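PDB 4XED: peptidase M14, carboxypeptidase A from Thermoplasmatales archaeon SCGC AB-540-F20, which is probably a metallocarboxypeptidase that trims residues from peptide C-termini, here represented by its calcium-binding PKD domain, a beta-sandwich module likely to mediate protein binding. Local coordinates for residues A[54-57]-A[58-62]. Residues are numbered along the deposited sequence; the frame is centred on the assembly and turned at random.
Sequences GPYA and SGEEV
Glu60 runs fully extended, chi1 (-179°) setting CG opposite its own N, and carries OE1 back to the backbone N of Ala57, while Tyr56, its CG anti to the carbonyl carbon (chi1 -63°), turns its ring to meet Val62. The residues from Ala57 to Glu60 form a type II beta turn, part of the connection that carries the chain of this PKD beta-sandwich from strand 49-56 in one sheet to strand 62-66 in the other. The turn is closed by Glu60 N donating to Ala57 O at 3.1 Å; Gly59 takes the positive phi (86°) usual at the third position. The side chain adds a second clasp between the same two residues: Glu60 OE1 accepts from Ala57 N at 3.1 Å, met nearly along its C-O axis. That carboxylate also lies at the edge of the Tyr56 ring, the two planes almost perpendicular, with OE1 3.7 Å from Tyr56 CB. Shortening Glu60 to an alanine would probably leave Ala57 N without this acceptor and open a gap at the tyrosine edge. Over one face of the ring sits Val62, whose CG1 makes a CH-pi contact 3.7 Å from the Tyr56 ring centroid, shifted slightly toward the rim. Both side chains also touch Tyr40 of strand 38-43, next to 49-56 in its sheet. Ser58, the second residue of the turn, hydrogen-bonds through OG to the backbone N of Asp32, a residue of the calcium site. Beside the turn, one water donates to both Ala57 O, at 2.8 Å, and Glu60 O, at 2.7 Å.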
ATOM      1  N   GLY A  54      -4.638 -10.308   0.253  1.00  9.31           N
ATOM      2  CA  GLY A  54      -5.614 -10.506  -0.802  1.00  9.74           C
ATOM      3  C   GLY A  54      -5.821 -11.989  -1.056  1.00 10.49           C
ATOM      4  O   GLY A  54      -5.542 -12.804  -0.198  1.00 12.37           O
ATOM      5  N   PRO A  55      -6.311 -12.360  -2.234  1.00  9.14           N
ATOM      6  CA  PRO A  55      -6.573 -11.473  -3.384  1.00  7.91           C
ATOM      7  C   PRO A  55      -7.770 -10.557  -3.201  1.00  9.03           C
ATOM      8  O   PRO A  55      -8.708 -10.863  -2.445  1.00 10.04           O
ATOM      9  CB  PRO A  55      -6.838 -12.461  -4.529  1.00 10.28           C
ATOM     10  CG  PRO A  55      -7.323 -13.704  -3.855  1.00 12.37           C
ATOM     11  CD  PRO A  55      -6.553 -13.771  -2.567  1.00 10.95           C
ATOM     12  N   TYR A  56      -7.713  -9.448  -3.933  1.00  7.98           N
ATOM     13  CA  TYR A  56      -8.781  -8.471  -4.060  1.00  7.29           C
ATOM     14  C   TYR A  56      -9.129  -8.300  -5.534  1.00  7.06           C
ATOM     15  O   TYR A  56      -8.313  -8.607  -6.418  1.00  7.90           O
ATOM     16  CB  TYR A  56      -8.361  -7.131  -3.491  1.00  8.81           C
ATOM     17  CG  TYR A  56      -8.073  -7.171  -2.010  1.00  9.30           C
ATOM     18  CD1 TYR A  56      -9.097  -7.222  -1.072  1.00 11.24           C
ATOM     19  CD2 TYR A  56      -6.763  -7.173  -1.549  1.00 10.23           C
ATOM     20  CE1 TYR A  56      -8.806  -7.247   0.297  1.00 11.37           C
ATOM     21  CE2 TYR A  56      -6.470  -7.210  -0.193  1.00 11.66           C
ATOM     22  CZ  TYR A  56      -7.484  -7.242   0.721  1.00 12.15           C
ATOM     23  OH  TYR A  56      -7.172  -7.285   2.065  1.00 15.73           O
ATOM     24  N   ALA A  57     -10.330  -7.798  -5.827  1.00  8.25           N
ATOM     25  CA  ALA A  57     -10.718  -7.486  -7.196  1.00  9.00           C
ATOM     26  C   ALA A  57      -9.848  -6.351  -7.720  1.00  8.61           C
ATOM     27  O   ALA A  57      -9.525  -5.395  -6.968  1.00  7.88           O
ATOM     28  CB  ALA A  57     -12.182  -7.075  -7.246  1.00  9.98           C
ATOM     29  N   SER A  58      -9.576  -6.390  -9.022  1.00  8.68           N
ATOM     30  CA  SER A  58      -8.996  -5.245  -9.675  1.00  7.63           C
ATOM     31  C   SER A  58      -9.891  -4.026  -9.426  1.00  7.85           C
ATOM     32  O   SER A  58     -11.100  -4.096  -9.618  1.00  9.03           O
ATOM     33  CB  SER A  58      -8.825  -5.528 -11.156  1.00  7.80           C
ATOM     34  OG  SER A  58      -8.326  -4.422 -11.875  1.00  9.11           O
ATOM     35  N   GLY A  59      -9.291  -2.927  -8.974  1.00  7.41           N
ATOM     36  CA  GLY A  59     -10.007  -1.669  -8.797  1.00  7.16           C
ATOM     37  C   GLY A  59     -10.720  -1.476  -7.483  1.00  7.07           C
ATOM     38  O   GLY A  59     -11.305  -0.424  -7.228  1.00  8.25           O
ATOM     39  N   GLU A  60     -10.659  -2.484  -6.633  1.00  7.31           N
ATOM     40  CA  GLU A  60     -11.253  -2.410  -5.317  1.00  8.03           C
ATOM     41  C   GLU A  60     -10.392  -1.628  -4.350  1.00  7.93           C
ATOM     42  O   GLU A  60      -9.221  -1.939  -4.173  1.00  8.93           O
ATOM     43  CB  GLU A  60     -11.463  -3.824  -4.790  1.00  9.62           C
ATOM     44  CG  GLU A  60     -12.104  -3.903  -3.413  1.00 11.73           C
ATOM     45  CD  GLU A  60     -12.235  -5.337  -2.890  1.00 12.82           C
ATOM     46  OE1 GLU A  60     -11.941  -6.304  -3.660  1.00 15.21           O
ATOM     47  OE2 GLU A  60     -12.599  -5.457  -1.709  1.00 15.22           O
ATOM     48  N   GLU A  61     -10.949  -0.595  -3.733  1.00  7.07           N
ATOM     49  CA  GLU A  61     -10.208   0.176  -2.721  1.00  7.11           C
ATOM     50  C   GLU A  61     -10.164  -0.619  -1.426  1.00  6.79           C
ATOM     51  O   GLU A  61     -11.194  -1.147  -0.984  1.00  7.60           O
ATOM     52  CB  GLU A  61     -10.828   1.546  -2.474  1.00  8.51           C
ATOM     53  CG  GLU A  61     -10.720   2.500  -3.653  1.00 10.29           C
ATOM     54  CD  GLU A  61     -11.311   3.870  -3.320  1.00 11.15           C
ATOM     55  OE1 GLU A  61     -12.564   3.976  -3.167  1.00 12.94           O
ATOM     56  OE2 GLU A  61     -10.540   4.844  -3.181  1.00 10.83           O
ATOM     57  N   VAL A  62      -8.969  -0.734  -0.865  1.00  6.44           N
ATOM     58  CA  VAL A  62      -8.790  -1.458   0.380  1.00  7.07           C
ATOM     59  C   VAL A  62      -8.146  -0.506   1.370  1.00  7.00           C
ATOM     60  O   VAL A  62      -7.176   0.187   1.042  1.00  8.51           O
ATOM     61  CB  VAL A  62      -7.994  -2.766   0.170  1.00  8.95           C
ATOM     62  CG1 VAL A  62      -8.734  -3.680  -0.731  1.00 12.39           C
ATOM     63  CG2 VAL A  62      -6.689  -2.528  -0.421  1.00 10.69           C
TER
HETATM   64  O   HOH W   1      -7.796  -4.005  -5.192  1.00  9.73           O